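Local coordinates for protein putative aminopeptidase (Leishmania major, PDB 5NTH) that probably removes amino-terminal residues from peptides as a manganese-dependent M17 leucyl aminopeptidase, and holds two manganese ions and the inhibitor actinonin in its active site, at residues V277-R282 with G327-F332; I333-S338 with L530-L535. All blocks are in the same frame, centred on the assembly; numbering follows the deposited sequence.

Of the segments described, strand 275-282 comes first, next to the edge strand 246-251 of the eight-stranded mixed sheet of the catalytic domain. The chain then passes through strand 291-300 and returns as helix 323-341, whose first half meets the strand in contact 1, closing a loop of 44 residues. The next turns of the same helix meet helix 528-536, near the C terminus, in contact 2, which closes a much longer loop of 191 residues. The loops therefore follow one another, neither nested nor crossed. One helix joins a strand of the sheet to a C-terminal helix, and Ala331 CB against Val531 CG1, at 3.5 Å, links the two contacts.

Contact 1. Residues V277-R282 with G327-F332; sequences VTLRYR and GVFCAF
Leu279 meets Phe332 and Phe329 where a helix lies over the mixed sheet of the M17 catalytic domain, an alpha/beta layer contact in which helix 327-332 runs at 27° to strand 277-282, their axes 10.4 Å apart. The leucine can be followed outward from the strand. Its CB points at the helix and sits obliquely against the outer end of the Phe332 ring, 3.7 Å from CE2 and nearly as close to CZ. CG stands anti to the carbonyl carbon (chi1 -82°), and beyond it CD2 touches two rings: Phe332 at CE2, 3.9 Å away, and Phe329 at CE1, whose edge it meets near the ring plane. The Leu279 side chain lies roughly perpendicular to that of Phe332; CD2, close to both rings, bridges two aromatic residues three positions apart on the helix. The leucine also touches Ala240 of helix 229-243, while Phe332 packs on Val354 of the neighbouring strand. Tyr281 sets out toward the helix, but the end of its side chain leads away, and its hydroxyl is hydrogen-bonded to Lys340 NZ farther along helix 323-341. Phe332 reaches past the leucine side chain to the strand backbone itself: its CZ lies 4.0 Å from Arg280 N, and its CE1 edge faces Tyr281 N at 4.2 Å, near the ring plane.

Contact 2. Residues I333-S338 with L530-L535; sequences IAVVRS and LVFEFL
Two helices of the catalytic domain, 323-341 and the C-terminal 528-536, pack side by side here, their segments 333-338 and 530-535 inclined at 45° with axes 10.1 Å apart. The contact is carried by the Phe532 ring, which reaches across to Ala334, Val335 and Ser338. CG is anti to the backbone N (chi1 -162°), and the far end of the side chain comes nearer the other helix than its base does. CD2 touches Ala334 CB and Val335 CG2, each at 4.1 Å, and CE2 lies 4.0 Å from Ala334 O, which meets the ring edge near its plane. That oxygen already accepts the helical bond from Ser338 N. Ser338 adds its CB, obliquely, 4.3 Å from Phe532 CE2; its hydroxyl is hydrogen-bonded to Glu205. The Val335 and Phe532 side chains lie alongside one another, running in opposing senses, and the same CG2 continues to Leu535 CD1 at 4.3 Å, one turn along the C-terminal helix. Phe346, from a loop, stacks edge-to-face with Phe532, and Ile209 of helix 203-221 also touches its side chain. A large aromatic set against small and branched residues, all buried, makes this a helix-helix interface inside the helical layer against the mixed sheet of the M17 catalytic domain.

Contact 1. Residues V277-R282 with G327-F332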
loop_
_atom_site.group_PDB
_atom_site.type_symbol
_atom_site.label_atom_id
_atom_site.label_comp_id
_atom_site.label_asym_id
_atom_site.label_seq_id
_atom_site.Cartn_x
_atom_site.Cartn_y
_atom_site.Cartn_z
ATOM N N VAL A 277 -17.694 35.161 -3.466
ATOM C CA VAL A 277 -18.969 35.777 -3.237
ATOM C C VAL A 277 -18.914 36.322 -1.824
ATOM O O VAL A 277 -18.604 35.570 -0.886
ATOM C CB VAL A 277 -20.108 34.762 -3.342
ATOM C CG1 VAL A 277 -21.456 35.464 -3.206
ATOM C CG2 VAL A 277 -20.021 33.990 -4.648
ATOM N N THR A 278 -19.205 37.620 -1.686
ATOM C CA THR A 278 -19.205 38.268 -0.400
ATOM C C THR A 278 -20.500 39.034 -0.200
ATOM O O THR A 278 -20.902 39.827 -1.055
ATOM C CB THR A 278 -18.050 39.240 -0.237
ATOM O OG1 THR A 278 -16.817 38.517 -0.216
ATOM C CG2 THR A 278 -18.209 40.025 1.087
ATOM N N LEU A 279 -21.134 38.783 0.947
ATOM C CA LEU A 279 -22.319 39.499 1.394
ATOM C C LEU A 279 -21.892 40.318 2.579
ATOM O O LEU A 279 -21.105 39.841 3.402
ATOM C CB LEU A 279 -23.421 38.530 1.831
ATOM C CG LEU A 279 -24.260 37.947 0.696
ATOM C CD1 LEU A 279 -23.431 37.048 -0.199
ATOM C CD2 LEU A 279 -25.473 37.195 1.228
ATOM N N ARG A 280 -22.414 41.537 2.676
ATOM C CA ARG A 280 -22.091 42.417 3.805
ATOM C C ARG A 280 -23.234 43.375 4.166
ATOM O O ARG A 280 -23.903 43.921 3.282
ATOM C CB ARG A 280 -20.825 43.205 3.506
ATOM C CG ARG A 280 -20.939 44.059 2.243
ATOM C CD ARG A 280 -19.879 45.149 2.167
ATOM N NE ARG A 280 -19.722 45.875 3.454
ATOM C CZ ARG A 280 -20.174 47.094 3.759
ATOM N NH1 ARG A 280 -20.855 47.827 2.883
ATOM N NH2 ARG A 280 -19.930 47.583 4.970
ATOM N N TYR A 281 -23.420 43.569 5.471
ATOM C CA TYR A 281 -24.427 44.471 6.036
ATOM C C TYR A 281 -23.738 45.479 6.929
ATOM O O TYR A 281 -22.911 45.078 7.769
ATOM C CB TYR A 281 -25.421 43.691 6.887
ATOM C CG TYR A 281 -26.697 44.415 7.294
ATOM C CD1 TYR A 281 -27.539 44.995 6.350
ATOM C CD2 TYR A 281 -27.104 44.439 8.625
ATOM C CE1 TYR A 281 -28.746 45.614 6.735
ATOM C CE2 TYR A 281 -28.296 45.054 9.036
ATOM C CZ TYR A 281 -29.125 45.653 8.091
ATOM O OH TYR A 281 -30.312 46.262 8.499
ATOM N N ARG A 282 -24.049 46.767 6.705
ATOM C CA ARG A 282 -23.852 47.813 7.706
ATOM C C ARG A 282 -25.091 47.862 8.583
ATOM O O ARG A 282 -26.221 48.022 8.092
ATOM C CB ARG A 282 -23.614 49.201 7.107
ATOM C CG ARG A 282 -23.330 50.314 8.173
ATOM C CD ARG A 282 -22.891 51.657 7.568
ATOM N NE ARG A 282 -22.104 51.353 6.360
ATOM C CZ ARG A 282 -20.778 51.473 6.189
ATOM N NH1 ARG A 282 -20.258 51.072 5.019
ATOM N NH2 ARG A 282 -19.973 52.003 7.125
ATOM N N GLY A 327 -21.544 26.985 7.151
ATOM C CA GLY A 327 -21.552 27.427 8.539
ATOM C C GLY A 327 -21.566 28.952 8.668
ATOM O O GLY A 327 -22.527 29.516 9.204
ATOM N N VAL A 328 -20.539 29.617 8.120
ATOM C CA VAL A 328 -20.481 31.084 8.147
ATOM C C VAL A 328 -21.554 31.771 7.287
ATOM O O VAL A 328 -21.994 32.836 7.639
ATOM C CB VAL A 328 -19.093 31.669 7.767
ATOM C CG1 VAL A 328 -17.988 31.106 8.647
ATOM C CG2 VAL A 328 -18.786 31.457 6.294
ATOM N N PHE A 329 -21.930 31.210 6.148
ATOM C CA PHE A 329 -22.999 31.803 5.333
ATOM C C PHE A 329 -24.306 31.841 6.114
ATOM O O PHE A 329 -24.955 32.878 6.181
ATOM C CB PHE A 329 -23.237 30.987 4.085
ATOM C CG PHE A 329 -24.405 31.452 3.240
ATOM C CD1 PHE A 329 -24.439 32.724 2.703
ATOM C CD2 PHE A 329 -25.441 30.563 2.900
ATOM C CE1 PHE A 329 -25.495 33.107 1.869
ATOM C CE2 PHE A 329 -26.510 30.948 2.082
ATOM C CZ PHE A 329 -26.529 32.226 1.563
ATOM N N CYS A 330 -24.694 30.707 6.682
ATOM C CA CYS A 330 -25.941 30.620 7.418
ATOM C C CYS A 330 -25.868 31.347 8.771
ATOM O O CYS A 330 -26.881 31.824 9.242
ATOM C CB CYS A 330 -26.358 29.166 7.649
ATOM S SG CYS A 330 -26.692 28.223 6.166
ATOM N N ALA A 331 -24.704 31.411 9.406
ATOM C CA ALA A 331 -24.508 32.312 10.549
ATOM C C ALA A 331 -24.744 33.766 10.162
ATOM O O ALA A 331 -25.487 34.480 10.854
ATOM C CB ALA A 331 -23.141 32.162 11.154
ATOM N N PHE A 332 -24.157 34.223 9.065
ATOM C CA PHE A 332 -24.485 35.579 8.544
ATOM C C PHE A 332 -26.001 35.861 8.486
ATOM O O PHE A 332 -26.460 36.912 8.917
ATOM C CB PHE A 332 -23.872 35.792 7.174
ATOM C CG PHE A 332 -24.210 37.106 6.531
ATOM C CD1 PHE A 332 -23.494 38.246 6.840
ATOM C CD2 PHE A 332 -25.176 37.177 5.551
ATOM C CE1 PHE A 332 -23.769 39.450 6.200
ATOM C CE2 PHE A 332 -25.457 38.360 4.909
ATOM C CZ PHE A 332 -24.765 39.512 5.244
#

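Contact 2. Residues I333-S338 with L530-L535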
loop_
_atom_site.group_PDB
_atom_site.type_symbol
_atom_site.label_atom_id
_atom_site.label_comp_id
_atom_site.label_asym_id
_atom_site.label_seq_id
_atom_site.Cartn_x
_atom_site.Cartn_y
_atom_site.Cartn_z
ATOM N N ILE A 333 -26.762 34.894 7.994
ATOM C CA ILE A 333 -28.199 35.038 7.777
ATOM C C ILE A 333 -28.922 35.215 9.090
ATOM O O ILE A 333 -29.765 36.101 9.203
ATOM C CB ILE A 333 -28.739 33.810 7.034
ATOM C CG1 ILE A 333 -28.196 33.871 5.606
ATOM C CG2 ILE A 333 -30.271 33.743 7.070
ATOM C CD1 ILE A 333 -28.616 32.710 4.724
ATOM N N ALA A 334 -28.588 34.366 10.056
ATOM C CA ALA A 334 -29.203 34.377 11.363
ATOM C C ALA A 334 -28.888 35.668 12.130
ATOM O O ALA A 334 -29.787 36.302 12.708
ATOM C CB ALA A 334 -28.725 33.193 12.152
ATOM N N VAL A 335 -27.611 36.040 12.133
ATOM C CA VAL A 335 -27.166 37.292 12.725
ATOM C C VAL A 335 -27.890 38.471 12.114
ATOM O O VAL A 335 -28.527 39.213 12.825
ATOM C CB VAL A 335 -25.672 37.521 12.558
ATOM C CG1 VAL A 335 -25.303 38.934 12.957
ATOM C CG2 VAL A 335 -24.911 36.531 13.423
ATOM N N VAL A 336 -27.801 38.646 10.808
ATOM C CA VAL A 336 -28.560 39.708 10.173
ATOM C C VAL A 336 -30.055 39.656 10.479
ATOM O O VAL A 336 -30.690 40.694 10.637
ATOM C CB VAL A 336 -28.329 39.734 8.670
ATOM C CG1 VAL A 336 -29.377 40.574 7.942
ATOM C CG2 VAL A 336 -26.948 40.260 8.380
ATOM N N ARG A 337 -30.631 38.465 10.536
ATOM C CA ARG A 337 -32.054 38.346 10.839
ATOM C C ARG A 337 -32.342 38.846 12.235
ATOM O O ARG A 337 -33.393 39.447 12.472
ATOM C CB ARG A 337 -32.526 36.901 10.711
ATOM C CG ARG A 337 -33.084 36.628 9.342
ATOM C CD ARG A 337 -33.321 35.158 9.083
ATOM N NE ARG A 337 -33.951 34.943 7.770
ATOM C CZ ARG A 337 -34.053 33.760 7.165
ATOM N NH1 ARG A 337 -33.574 32.643 7.723
ATOM N NH2 ARG A 337 -34.622 33.698 5.979
ATOM N N SER A 338 -31.429 38.567 13.164
ATOM C CA SER A 338 -31.584 39.001 14.536
ATOM C C SER A 338 -31.497 40.561 14.612
ATOM O O SER A 338 -32.311 41.234 15.261
ATOM C CB SER A 338 -30.550 38.291 15.414
ATOM O OG SER A 338 -30.642 38.699 16.784
ATOM N N LEU A 530 -21.863 28.343 16.596
ATOM C CA LEU A 530 -20.613 28.751 17.191
ATOM C C LEU A 530 -20.476 30.262 17.009
ATOM O O LEU A 530 -20.245 30.995 17.963
ATOM C CB LEU A 530 -19.456 28.003 16.562
ATOM C CG LEU A 530 -18.068 28.401 17.078
ATOM C CD1 LEU A 530 -17.840 28.090 18.560
ATOM C CD2 LEU A 530 -17.050 27.710 16.205
ATOM N N VAL A 531 -20.684 30.704 15.775
ATOM C CA VAL A 531 -20.515 32.099 15.350
ATOM C C VAL A 531 -21.571 33.049 15.910
ATOM O O VAL A 531 -21.281 34.188 16.250
ATOM C CB VAL A 531 -20.553 32.170 13.827
ATOM C CG1 VAL A 531 -20.788 33.571 13.311
ATOM C CG2 VAL A 531 -19.252 31.656 13.268
ATOM N N PHE A 532 -22.807 32.587 15.962
ATOM C CA PHE A 532 -23.843 33.316 16.634
ATOM C C PHE A 532 -23.429 33.601 18.082
ATOM O O PHE A 532 -23.452 34.745 18.502
ATOM C CB PHE A 532 -25.144 32.535 16.564
ATOM C CG PHE A 532 -26.351 33.364 16.845
ATOM C CD1 PHE A 532 -26.808 33.516 18.126
ATOM C CD2 PHE A 532 -27.029 34.008 15.802
ATOM C CE1 PHE A 532 -27.937 34.283 18.373
ATOM C CE2 PHE A 532 -28.165 34.777 16.040
ATOM C CZ PHE A 532 -28.621 34.910 17.331
ATOM N N GLU A 533 -22.991 32.588 18.822
ATOM C CA GLU A 533 -22.568 32.803 20.221
ATOM C C GLU A 533 -21.377 33.732 20.310
ATOM O O GLU A 533 -21.426 34.745 21.020
ATOM C CB GLU A 533 -22.207 31.497 20.933
ATOM C CG GLU A 533 -23.393 30.846 21.610
ATOM C CD GLU A 533 -24.009 31.694 22.736
ATOM O OE1 GLU A 533 -23.251 32.252 23.576
ATOM O OE2 GLU A 533 -25.277 31.789 22.782
ATOM N N PHE A 534 -20.325 33.375 19.582
ATOM C CA PHE A 534 -19.095 34.114 19.583
ATOM C C PHE A 534 -19.314 35.609 19.361
ATOM O O PHE A 534 -18.784 36.415 20.112
ATOM C CB PHE A 534 -18.142 33.543 18.523
ATOM C CG PHE A 534 -16.839 34.269 18.437
ATOM C CD1 PHE A 534 -15.865 34.077 19.409
ATOM C CD2 PHE A 534 -16.603 35.172 17.410
ATOM C CE1 PHE A 534 -14.667 34.767 19.354
ATOM C CE2 PHE A 534 -15.404 35.860 17.335
ATOM C CZ PHE A 534 -14.435 35.658 18.310
ATOM N N LEU A 535 -20.110 35.964 18.358
ATOM C CA LEU A 535 -20.447 37.360 18.087
ATOM C C LEU A 535 -21.419 37.969 19.099
ATOM O O LEU A 535 -21.284 39.137 19.425
ATOM C CB LEU A 535 -21.029 37.497 16.688
ATOM C CG LEU A 535 -20.083 37.059 15.579
ATOM C CD1 LEU A 535 -20.688 37.222 14.202
ATOM C CD2 LEU A 535 -18.785 37.854 15.654
#